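Local coordinates for protein (7,8-dihydro-6-hydroxymethylpterin-pyrophosphokinase) (Haemophilus influenzae, PDB 1CBK), which probably catalyses the transfer of pyrophosphate from ATP to 6-hydroxymethyl-7,8-dihydropterin, a step in folate biosynthesis, at residues A[1-6]-A[60-65]; A[14-19]-A[53-58]; A[36-41]-A[128-133]; A[96-101]-A[111-116]. All blocks are in the same frame, centred on the assembly; numbering follows the deposited sequence.

Contact 1 of 4, residues A[1-6]-A[60-65]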
# COMPACT_ATOMS: atom_id res chain seq x y z
N MET A 1 19.57 0.14 -22.79
CA MET A 1 19.77 -0.50 -21.45
C MET A 1 19.07 0.39 -20.41
O MET A 1 19.21 1.62 -20.43
CB MET A 1 21.27 -0.66 -21.17
CG MET A 1 21.62 -1.03 -19.77
SD MET A 1 22.48 0.38 -19.06
CE MET A 1 21.14 1.23 -18.07
N ILE A 2 18.30 -0.24 -19.52
CA ILE A 2 17.56 0.51 -18.53
C ILE A 2 18.00 0.22 -17.09
O ILE A 2 18.43 -0.88 -16.77
CB ILE A 2 16.01 0.29 -18.69
CG1 ILE A 2 15.57 -1.00 -18.05
CG2 ILE A 2 15.60 0.26 -20.15
CD1 ILE A 2 14.98 -0.76 -16.68
N THR A 3 17.88 1.23 -16.24
CA THR A 3 18.19 1.13 -14.83
C THR A 3 16.89 0.74 -14.14
O THR A 3 15.89 1.44 -14.27
CB THR A 3 18.67 2.48 -14.29
OG1 THR A 3 19.87 2.85 -14.96
CG2 THR A 3 18.92 2.41 -12.78
N ALA A 4 16.89 -0.39 -13.44
CA ALA A 4 15.70 -0.84 -12.73
C ALA A 4 16.04 -1.01 -11.26
O ALA A 4 17.19 -1.17 -10.90
CB ALA A 4 15.20 -2.15 -13.31
N TYR A 5 15.02 -0.93 -10.42
CA TYR A 5 15.19 -1.07 -8.97
C TYR A 5 14.33 -2.23 -8.53
O TYR A 5 13.16 -2.34 -8.92
CB TYR A 5 14.80 0.22 -8.26
CG TYR A 5 15.81 1.32 -8.46
CD1 TYR A 5 16.95 1.38 -7.66
CD2 TYR A 5 15.66 2.26 -9.50
CE1 TYR A 5 17.94 2.36 -7.87
CE2 TYR A 5 16.64 3.25 -9.73
CZ TYR A 5 17.77 3.28 -8.91
OH TYR A 5 18.75 4.22 -9.13
N ILE A 6 14.94 -3.13 -7.77
CA ILE A 6 14.27 -4.33 -7.28
C ILE A 6 14.25 -4.34 -5.75
O ILE A 6 15.27 -4.10 -5.10
CB ILE A 6 14.99 -5.60 -7.81
CG1 ILE A 6 14.93 -5.60 -9.35
CG2 ILE A 6 14.36 -6.89 -7.23
CD1 ILE A 6 15.85 -6.60 -9.98
N LYS A 60 19.98 -2.23 -7.38
CA LYS A 60 19.94 -1.43 -8.60
C LYS A 60 20.58 -2.24 -9.70
O LYS A 60 21.70 -2.76 -9.51
CB LYS A 60 20.73 -0.13 -8.40
CG LYS A 60 20.84 0.77 -9.64
CD LYS A 60 21.75 1.99 -9.34
CE LYS A 60 21.92 2.86 -10.56
NZ LYS A 60 22.72 4.09 -10.26
N ILE A 61 19.89 -2.40 -10.82
CA ILE A 61 20.44 -3.16 -11.95
C ILE A 61 20.34 -2.37 -13.25
O ILE A 61 19.55 -1.43 -13.35
CB ILE A 61 19.71 -4.53 -12.19
CG1 ILE A 61 18.23 -4.31 -12.51
CG2 ILE A 61 19.93 -5.51 -11.02
CD1 ILE A 61 17.54 -5.57 -13.03
N GLU A 62 21.15 -2.77 -14.25
CA GLU A 62 21.16 -2.18 -15.60
C GLU A 62 20.86 -3.41 -16.41
O GLU A 62 21.59 -4.40 -16.33
CB GLU A 62 22.54 -1.63 -15.94
CG GLU A 62 22.89 -0.38 -15.11
CD GLU A 62 24.33 0.15 -15.27
OE1 GLU A 62 25.19 -0.52 -15.91
OE2 GLU A 62 24.59 1.26 -14.74
N THR A 63 19.74 -3.40 -17.12
CA THR A 63 19.34 -4.56 -17.89
C THR A 63 18.81 -4.22 -19.27
O THR A 63 18.35 -3.10 -19.54
CB THR A 63 18.27 -5.37 -17.09
OG1 THR A 63 18.01 -6.62 -17.75
CG2 THR A 63 16.96 -4.62 -16.99
N GLU A 64 18.86 -5.23 -20.14
CA GLU A 64 18.34 -5.11 -21.49
C GLU A 64 17.13 -6.02 -21.60
O GLU A 64 16.52 -6.11 -22.67
CB GLU A 64 19.41 -5.44 -22.53
CG GLU A 64 20.58 -4.45 -22.46
CD GLU A 64 21.54 -4.52 -23.65
OE1 GLU A 64 21.37 -5.42 -24.50
OE2 GLU A 64 22.45 -3.67 -23.73
N LEU A 65 16.77 -6.67 -20.49
CA LEU A 65 15.58 -7.53 -20.46
C LEU A 65 14.35 -6.62 -20.47
O LEU A 65 14.37 -5.53 -19.87
CB LEU A 65 15.55 -8.41 -19.19
CG LEU A 65 16.64 -9.47 -18.92
CD1 LEU A 65 16.44 -10.16 -17.57
CD2 LEU A 65 16.65 -10.51 -20.03
O HOH W 1 21.19 5.36 -8.06

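Contact 2 of 4, residues A[14-19]-A[53-58]. With ROI (7,8-dihydro-7,7-dimethyl-6-hydroxypterin), chain D.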
# COMPACT_ATOMS: atom_id res chain seq x y z
N THR A 14 16.17 -18.21 7.46
CA THR A 14 17.40 -17.43 7.38
C THR A 14 17.31 -16.33 6.30
O THR A 14 17.94 -16.42 5.25
CB THR A 14 18.63 -18.37 7.17
OG1 THR A 14 18.52 -19.49 8.06
CG2 THR A 14 19.92 -17.63 7.50
N PRO A 15 16.56 -15.25 6.59
CA PRO A 15 16.33 -14.10 5.72
C PRO A 15 17.58 -13.51 5.07
O PRO A 15 17.59 -13.29 3.86
CB PRO A 15 15.65 -13.09 6.64
CG PRO A 15 14.87 -13.95 7.57
CD PRO A 15 15.82 -15.09 7.87
N VAL A 16 18.64 -13.29 5.84
CA VAL A 16 19.88 -12.73 5.29
C VAL A 16 20.45 -13.64 4.18
O VAL A 16 20.91 -13.15 3.15
CB VAL A 16 20.94 -12.50 6.40
CG1 VAL A 16 22.26 -12.04 5.80
CG2 VAL A 16 20.43 -11.48 7.41
N GLU A 17 20.42 -14.96 4.40
CA GLU A 17 20.90 -15.92 3.41
C GLU A 17 20.00 -15.92 2.17
O GLU A 17 20.49 -16.01 1.03
CB GLU A 17 20.98 -17.31 4.04
CG GLU A 17 21.56 -18.39 3.13
CD GLU A 17 21.65 -19.75 3.83
OE1 GLU A 17 20.65 -20.47 3.84
OE2 GLU A 17 22.70 -20.09 4.39
N GLN A 18 18.69 -15.85 2.37
CA GLN A 18 17.74 -15.78 1.25
C GLN A 18 18.05 -14.56 0.34
O GLN A 18 18.03 -14.65 -0.88
CB GLN A 18 16.30 -15.67 1.77
CG GLN A 18 15.85 -16.86 2.60
CD GLN A 18 15.42 -18.06 1.76
OE1 GLN A 18 15.25 -17.96 0.54
NE2 GLN A 18 15.22 -19.20 2.42
N LEU A 19 18.32 -13.41 0.96
CA LEU A 19 18.64 -12.19 0.22
C LEU A 19 19.97 -12.32 -0.51
O LEU A 19 20.07 -11.95 -1.68
CB LEU A 19 18.63 -10.96 1.14
CG LEU A 19 17.33 -10.13 1.15
CD1 LEU A 19 16.09 -10.97 1.28
CD2 LEU A 19 17.39 -9.08 2.22
N ASP A 53 10.47 -10.53 12.29
CA ASP A 53 10.82 -9.27 11.64
C ASP A 53 11.42 -9.64 10.29
O ASP A 53 12.07 -10.68 10.13
CB ASP A 53 11.89 -8.55 12.45
CG ASP A 53 11.32 -7.83 13.67
OD1 ASP A 53 10.09 -7.78 13.85
OD2 ASP A 53 12.15 -7.29 14.44
N TYR A 54 11.28 -8.73 9.32
CA TYR A 54 11.79 -8.96 7.98
C TYR A 54 13.17 -8.39 7.79
O TYR A 54 13.61 -7.55 8.58
CB TYR A 54 10.88 -8.27 6.96
CG TYR A 54 9.62 -9.03 6.66
CD1 TYR A 54 8.54 -9.04 7.56
CD2 TYR A 54 9.49 -9.73 5.47
CE1 TYR A 54 7.36 -9.75 7.26
CE2 TYR A 54 8.33 -10.44 5.16
CZ TYR A 54 7.28 -10.45 6.05
OH TYR A 54 6.16 -11.15 5.70
N VAL A 55 13.87 -8.91 6.77
CA VAL A 55 15.17 -8.36 6.37
C VAL A 55 14.86 -7.85 4.94
O VAL A 55 14.29 -8.59 4.11
CB VAL A 55 16.33 -9.39 6.40
CG1 VAL A 55 17.64 -8.71 5.94
CG2 VAL A 55 16.53 -9.91 7.82
N ASN A 56 15.12 -6.56 4.72
CA ASN A 56 14.82 -5.88 3.47
C ASN A 56 16.01 -5.19 2.81
O ASN A 56 16.93 -4.75 3.48
CB ASN A 56 13.74 -4.81 3.70
CG ASN A 56 12.36 -5.40 3.91
OD1 ASN A 56 11.85 -5.43 5.02
ND2 ASN A 56 11.74 -5.84 2.83
N ALA A 57 15.95 -5.07 1.49
CA ALA A 57 16.99 -4.39 0.74
C ALA A 57 16.41 -4.00 -0.61
O ALA A 57 15.28 -4.39 -0.95
CB ALA A 57 18.23 -5.30 0.54
N VAL A 58 17.16 -3.18 -1.33
CA VAL A 58 16.78 -2.71 -2.67
C VAL A 58 18.06 -2.82 -3.48
O VAL A 58 19.13 -2.39 -3.02
CB VAL A 58 16.27 -1.21 -2.69
CG1 VAL A 58 15.99 -0.76 -4.14
CG2 VAL A 58 14.97 -1.05 -1.88
N1 ROI D . 6.86 -6.42 6.23
C2 ROI D . 8.18 -6.01 6.18
N2 ROI D . 8.67 -5.35 7.26
N3 ROI D . 8.98 -6.24 5.12
C4 ROI D . 8.54 -6.88 4.01
O4 ROI D . 9.28 -7.13 3.05
C4A ROI D . 7.17 -7.28 3.97
N5 ROI D . 6.69 -7.88 2.91
C6 ROI D . 5.39 -8.31 2.79
C7 ROI D . 4.37 -7.91 3.90
C16 ROI D . 3.52 -6.66 3.45
C15 ROI D . 3.48 -9.10 4.28
N8 ROI D . 5.04 -7.44 5.15
C8A ROI D . 6.36 -7.02 5.17
O9 ROI D . 5.12 -8.99 1.75

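Contact 3 of 4, residues A[36-41]-A[128-133]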
# COMPACT_ATOMS: atom_id res chain seq x y z
N THR A 36 24.53 -2.02 -7.65
CA THR A 36 24.78 -1.81 -6.23
C THR A 36 23.55 -2.32 -5.49
O THR A 36 22.49 -2.51 -6.10
CB THR A 36 25.05 -0.29 -5.93
OG1 THR A 36 25.50 -0.13 -4.58
CG2 THR A 36 23.80 0.54 -6.15
N THR A 37 23.71 -2.56 -4.19
CA THR A 37 22.66 -3.04 -3.32
C THR A 37 22.76 -2.21 -2.04
O THR A 37 23.86 -1.91 -1.57
CB THR A 37 22.87 -4.54 -2.95
OG1 THR A 37 22.99 -5.32 -4.15
CG2 THR A 37 21.68 -5.07 -2.12
N SER A 38 21.62 -1.82 -1.50
CA SER A 38 21.57 -1.05 -0.27
C SER A 38 22.00 -1.98 0.88
O SER A 38 22.27 -3.16 0.66
CB SER A 38 20.12 -0.65 -0.01
OG SER A 38 19.34 -1.82 0.25
N SER A 39 22.07 -1.41 2.08
CA SER A 39 22.36 -2.16 3.31
C SER A 39 21.12 -3.04 3.54
O SER A 39 20.07 -2.83 2.90
CB SER A 39 22.49 -1.20 4.49
OG SER A 39 23.59 -0.32 4.35
N PHE A 40 21.24 -4.04 4.42
CA PHE A 40 20.13 -4.92 4.76
C PHE A 40 19.51 -4.30 6.02
O PHE A 40 20.23 -3.96 6.98
CB PHE A 40 20.63 -6.34 5.06
CG PHE A 40 20.97 -7.16 3.84
CD1 PHE A 40 21.15 -6.58 2.59
CD2 PHE A 40 21.15 -8.55 3.96
CE1 PHE A 40 21.51 -7.35 1.47
CE2 PHE A 40 21.50 -9.34 2.85
CZ PHE A 40 21.68 -8.74 1.60
N TYR A 41 18.18 -4.17 6.04
CA TYR A 41 17.48 -3.54 7.16
C TYR A 41 16.52 -4.53 7.77
O TYR A 41 15.74 -5.11 7.03
CB TYR A 41 16.66 -2.33 6.69
CG TYR A 41 17.48 -1.17 6.17
CD1 TYR A 41 18.00 -1.18 4.87
CD2 TYR A 41 17.78 -0.10 7.01
CE1 TYR A 41 18.81 -0.15 4.42
CE2 TYR A 41 18.60 0.94 6.56
CZ TYR A 41 19.11 0.90 5.28
OH TYR A 41 19.96 1.89 4.85
N LEU A 128 16.08 2.47 -0.83
CA LEU A 128 16.15 3.10 -2.16
C LEU A 128 16.90 4.45 -2.08
O LEU A 128 17.77 4.73 -2.90
CB LEU A 128 14.74 3.31 -2.76
CG LEU A 128 14.62 3.91 -4.18
CD1 LEU A 128 15.39 3.06 -5.18
CD2 LEU A 128 13.15 3.99 -4.59
N PHE A 129 16.56 5.25 -1.07
CA PHE A 129 17.19 6.56 -0.87
C PHE A 129 18.68 6.42 -0.63
O PHE A 129 19.48 7.27 -1.05
CB PHE A 129 16.52 7.27 0.30
CG PHE A 129 17.14 8.60 0.65
CD1 PHE A 129 17.23 9.63 -0.29
CD2 PHE A 129 17.62 8.83 1.94
CE1 PHE A 129 17.79 10.87 0.04
CE2 PHE A 129 18.19 10.06 2.28
CZ PHE A 129 18.27 11.08 1.33
N GLU A 130 19.07 5.33 0.03
CA GLU A 130 20.49 5.10 0.32
C GLU A 130 21.30 4.91 -0.97
O GLU A 130 22.45 5.34 -1.06
CB GLU A 130 20.64 3.88 1.24
CG GLU A 130 22.09 3.51 1.57
CD GLU A 130 22.22 2.20 2.36
OE1 GLU A 130 21.28 1.39 2.31
OE2 GLU A 130 23.26 1.99 3.02
N ILE A 131 20.72 4.29 -2.00
CA ILE A 131 21.46 4.05 -3.24
C ILE A 131 21.05 4.93 -4.42
O ILE A 131 21.57 4.75 -5.51
CB ILE A 131 21.38 2.55 -3.71
CG1 ILE A 131 19.95 2.16 -4.09
CG2 ILE A 131 21.92 1.64 -2.63
CD1 ILE A 131 19.84 0.71 -4.56
N ALA A 132 20.12 5.85 -4.21
CA ALA A 132 19.65 6.73 -5.29
C ALA A 132 19.16 7.99 -4.58
O ALA A 132 17.97 8.30 -4.55
CB ALA A 132 18.51 6.03 -6.08
N SER A 133 20.13 8.72 -4.03
CA SER A 133 19.88 9.93 -3.25
C SER A 133 19.14 11.09 -3.88
O SER A 133 18.53 11.87 -3.16
CB SER A 133 21.20 10.44 -2.63
OG SER A 133 22.22 10.58 -3.61

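Contact 4 of 4, residues A[96-101]-A[111-116]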
# COMPACT_ATOMS: atom_id res chain seq x y z
N LEU A 96 10.63 -10.83 -4.44
CA LEU A 96 11.42 -9.96 -5.33
C LEU A 96 10.37 -9.13 -6.04
O LEU A 96 9.44 -9.69 -6.61
CB LEU A 96 12.21 -10.79 -6.36
CG LEU A 96 13.25 -11.74 -5.76
CD1 LEU A 96 14.02 -12.44 -6.87
CD2 LEU A 96 14.19 -10.96 -4.85
N ASP A 97 10.48 -7.80 -6.00
CA ASP A 97 9.49 -6.93 -6.65
C ASP A 97 10.15 -5.83 -7.51
O ASP A 97 11.08 -5.18 -7.05
CB ASP A 97 8.63 -6.23 -5.58
CG ASP A 97 7.68 -7.18 -4.87
OD1 ASP A 97 6.87 -7.85 -5.55
OD2 ASP A 97 7.72 -7.23 -3.62
N ILE A 98 9.68 -5.65 -8.74
CA ILE A 98 10.23 -4.60 -9.59
C ILE A 98 9.59 -3.27 -9.14
O ILE A 98 8.38 -3.09 -9.24
CB ILE A 98 9.90 -4.81 -11.09
CG1 ILE A 98 10.41 -6.16 -11.59
CG2 ILE A 98 10.54 -3.68 -11.90
CD1 ILE A 98 9.75 -6.65 -12.87
N LEU A 99 10.39 -2.40 -8.55
CA LEU A 99 9.89 -1.11 -8.07
C LEU A 99 9.82 -0.11 -9.22
O LEU A 99 8.83 0.58 -9.39
CB LEU A 99 10.82 -0.53 -7.01
CG LEU A 99 11.03 -1.21 -5.67
CD1 LEU A 99 12.10 -0.41 -4.88
CD2 LEU A 99 9.70 -1.23 -4.89
N LEU A 100 10.90 -0.07 -10.00
CA LEU A 100 11.04 0.89 -11.10
C LEU A 100 11.74 0.24 -12.27
O LEU A 100 12.65 -0.58 -12.09
CB LEU A 100 11.87 2.09 -10.64
CG LEU A 100 11.30 2.86 -9.44
CD1 LEU A 100 12.37 3.77 -8.84
CD2 LEU A 100 10.03 3.65 -9.84
N TYR A 101 11.32 0.62 -13.47
CA TYR A 101 11.89 0.11 -14.71
C TYR A 101 12.11 1.37 -15.54
O TYR A 101 11.22 1.82 -16.27
CB TYR A 101 10.92 -0.84 -15.42
CG TYR A 101 11.51 -1.48 -16.67
CD1 TYR A 101 12.22 -2.68 -16.59
CD2 TYR A 101 11.39 -0.87 -17.92
CE1 TYR A 101 12.80 -3.26 -17.73
CE2 TYR A 101 11.96 -1.44 -19.06
CZ TYR A 101 12.66 -2.63 -18.96
OH TYR A 101 13.25 -3.16 -20.07
N LEU A 111 2.05 -6.71 -14.54
CA LEU A 111 2.88 -5.69 -13.90
C LEU A 111 2.16 -4.44 -13.41
O LEU A 111 1.21 -4.00 -14.02
CB LEU A 111 3.99 -5.24 -14.85
CG LEU A 111 5.09 -6.26 -15.17
CD1 LEU A 111 5.89 -5.76 -16.33
CD2 LEU A 111 5.96 -6.48 -13.94
N THR A 112 2.70 -3.86 -12.34
CA THR A 112 2.19 -2.65 -11.71
C THR A 112 3.46 -1.88 -11.38
O THR A 112 4.03 -2.04 -10.29
CB THR A 112 1.47 -2.97 -10.36
OG1 THR A 112 0.46 -3.98 -10.57
CG2 THR A 112 0.82 -1.72 -9.76
N ILE A 113 3.94 -1.09 -12.34
CA ILE A 113 5.16 -0.30 -12.18
C ILE A 113 4.90 1.17 -12.53
O ILE A 113 4.46 1.48 -13.63
CB ILE A 113 6.31 -0.82 -13.10
CG1 ILE A 113 6.57 -2.32 -12.87
CG2 ILE A 113 7.58 -0.01 -12.85
CD1 ILE A 113 7.61 -2.92 -13.80
N PRO A 114 5.00 2.07 -11.54
CA PRO A 114 5.31 1.87 -10.12
C PRO A 114 4.13 1.25 -9.35
O PRO A 114 3.02 1.17 -9.87
CB PRO A 114 5.51 3.31 -9.62
CG PRO A 114 5.89 4.07 -10.85
CD PRO A 114 5.03 3.50 -11.91
N HIS A 115 4.39 0.74 -8.15
CA HIS A 115 3.32 0.23 -7.29
C HIS A 115 3.43 1.22 -6.13
O HIS A 115 4.35 1.14 -5.30
CB HIS A 115 3.56 -1.20 -6.83
CG HIS A 115 2.41 -1.77 -6.04
ND1 HIS A 115 1.87 -1.13 -4.95
CD2 HIS A 115 1.69 -2.91 -6.21
CE1 HIS A 115 0.86 -1.84 -4.48
NE2 HIS A 115 0.73 -2.92 -5.22
N TYR A 116 2.54 2.21 -6.15
CA TYR A 116 2.57 3.30 -5.19
C TYR A 116 2.46 3.00 -3.74
O TYR A 116 3.00 3.75 -2.94
CB TYR A 116 1.65 4.43 -5.63
CG TYR A 116 2.00 4.93 -7.03
CD1 TYR A 116 2.95 5.93 -7.23
CD2 TYR A 116 1.36 4.40 -8.16
CE1 TYR A 116 3.26 6.39 -8.53
CE2 TYR A 116 1.66 4.87 -9.47
CZ TYR A 116 2.60 5.86 -9.64
OH TYR A 116 2.84 6.35 -10.91
O HOH W 2 6.93 1.05 -7.08

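Contact 1 of 4, residues A[1-6]-A[60-65]
Ile2 and Thr63 bond reciprocally through their backbones, and Ala4 and Ile61 do the same two residues further along, which makes these the hydrogen-bonded pairs of an antiparallel arrangement. The four bonds are short and nearly straight: Thr63 O takes the N-H of Ile2 at 2.9 Å, and Ile61 N reaches Ala4 O at 3.0 Å with an angle of 176° at the hydrogen. Here strands 2-10 and 54-63 lie side by side inside the antiparallel sheet of the HPPK fold. The non-hydrogen-bonded pairs, Thr3 with Glu62 and Tyr5 with Lys60, alternate with them and bring CA-H groups against the same carbonyls, as where Glu62 CA lies 3.2 Å from Ile2 O.

The side chains divide between two faces. On the face of Ala4 and Ile61, which helix 67-80 packs against through Leu70, Ile61 CG1 stands between its own N and carbonyl carbon (chi1 61°) and meets Ala4 CB. Beyond it, Ile61 CD1 touches Ile6 CD1 at 3.6 Å. On the other face the fully extended Lys60 runs beside Tyr5, pointing the same way, with CB and CG against ring atom CE1 and CE 3.7 Å from the tyrosine OH. Thr3 CG2 approaches the same CE from the next position on this face. Near the chain start, the bent Met1 side chain lays SD and CE against CB and CG of Glu62. At the polar ends of Tyr5 and Lys60, one water bridges the pair, lying 2.9 Å from Tyr5 OH and accepting a hydrogen bond from Lys60 NZ.

Contact 2 of 4, residues A[14-19]-A[53-58]
Pro15 and Val55 meet where helix 15-19 runs over strand 54-58, the two short axes passing 8.4 Å apart with their N-to-C directions 26° from parallel. The packing is carried by apolar side chains and centres on Val55, whose branches divide the work. Its CG2 presses on Pro15 CB at 3.5 Å, while CG1, anti to the backbone N (chi1 179°), is placed toward Leu19 CD2, 3.7 Å away, and more loosely toward Val16 CG2. Leu19 CD2 also lies 3.7 Å from the carbonyl oxygen of Val55 and extends to Ala57 CB. Val55 and Ala57 therefore form one face of the strand, the one packed by helix 15-27 in this antiparallel-sheet HPPK fold; Phe40 from strand 32-43 adjoins the same apolar layer through Leu19 and Ala57.

The Asn56 side chain leaves the strand away from the helix, and its carboxamide makes two nearly straight bonds with the bound 7,8-dihydro-7,7-dimethyl-6-hydroxypterin: OD1 receives the ligand N3-H at 3.0 Å, and ND2 donates to ligand O4 at 2.8 Å. This donor-acceptor match reads the pterin edge, while OD1 is also bonded to Ser43 OG and ND2 to Leu8 O, which holds the amide in this orientation. Tyr54 lays one ring face against the pterin, with ligand C8A over the ring centre, 3.5 Å above its plane, and ligand N3 3.3 Å from Tyr54 CG.

Contact 3 of 4, residues A[36-41]-A[128-133]
Glu130 reaches Ser39 and Tyr41 with a side chain whose CG is anti to the backbone N (chi1 178°) and which stays extended beyond CG, carrying the carboxylate from the helix to segment 36-41. Ser39 OG donates to Glu130 OE2 at 2.7 Å, meeting that oxygen's syn lone pair, on the side of the other oxygen. The second oxygen, OE1, accepts the backbone N-H of Ser39 at 2.9 Å. That bond is almost straight, 169° at the hydrogen, although the donor comes from above the carboxylate plane. Both carboxylate oxygens are thus engaged by a single serine. Tyr41 brings its hydroxyl edge to OE1, with OH 2.9 Å away and the oxygen near the ring plane; ring and carboxylate planes are turned 73° apart, and the bond from Tyr41 OH to OE1 is at most weak.

One helix residue on, packing takes over. Ile131 CG2 rests on Ser38 CA at 3.6 Å, and Ile131 CB meets Thr36 CG2 at 4.0 Å, the two side chains passing alongside one another with opposite headings.

The contact seats the end of helix 122-131 on strand 32-43, on the face of the sheet turned from helix 15-27, toward which Phe40 points. Lys157 makes a further, long and weak ion pair with Glu130 OE2. The serine N-H and hydroxyl together fix the carboxylate's rotation, and their donated bonds, with the distant lysine, would be expected to favour its ionised form.

Contact 4 of 4, residues A[96-101]-A[111-116]
A classic beta bulge in edge strand 95-101, where Leu99 and Leu100 both face Tyr5 of the neighbouring strand, packs against the segment that carries the short strand 112-113. Ile113 is the chief contact residue on that segment. Its CD1 packs on Ile98 CG2 at 3.6 Å, the two side chains crossing obliquely. Its other branch, CG2, anti to the backbone N, lies against the bulge backbone, 3.7 Å from Leu99 O and 3.8 Å from Tyr101 N. Ile98 uses its far end as well: CD1 touches Leu111 CD2 at 3.9 Å. Further along, Leu100 CD2 comes within 4.3 Å of the ring carbon CG of Pro114, which follows a cis peptide bond.

Leu74 of helix 67-80 touches Ile98, and Pro67 and Leu68 touch Leu111, so the isoleucine and leucine pair belongs to the apolar layer between sheet and helix. Beyond the contact, the rings of His115 and Tyr116 each meet Trp89 of the second subunit edge-to-face.

A water links the segments, donating to Leu99 O at 3.0 Å and accepting from His115 N at 2.8 Å. Direct contact is made by apolar side chains on each other and on the bulge backbone, while the water supplies partners for a bulge carbonyl and a loop N-H that lie too far apart to bond to each other.

Overall arrangement
All four contacts bear on one antiparallel sheet. Contacts 1 and 2 share strand 54-63 but lie on opposite sides of the chain's centre: contact 1 pairs the end of that strand with strand 2-10 through backbone bonds and is partly buried, whereas contact 2 packs the strand's first residues on a helix through buried apolar side chains. Contact 3, partly buried too, sets another helix on strand 32-43, and is the one gripped by a carboxylate. Contact 4, buried like contact 2, joins edge strand 95-101 to segment 111-116 by packing and a water. Direct links tie them: Tyr5 O to Leu99 N, Lys60 N to Thr36 O, and Asn56 N to Tyr41 O. Of the four, contact 2 alone holds pterin-pocket residues.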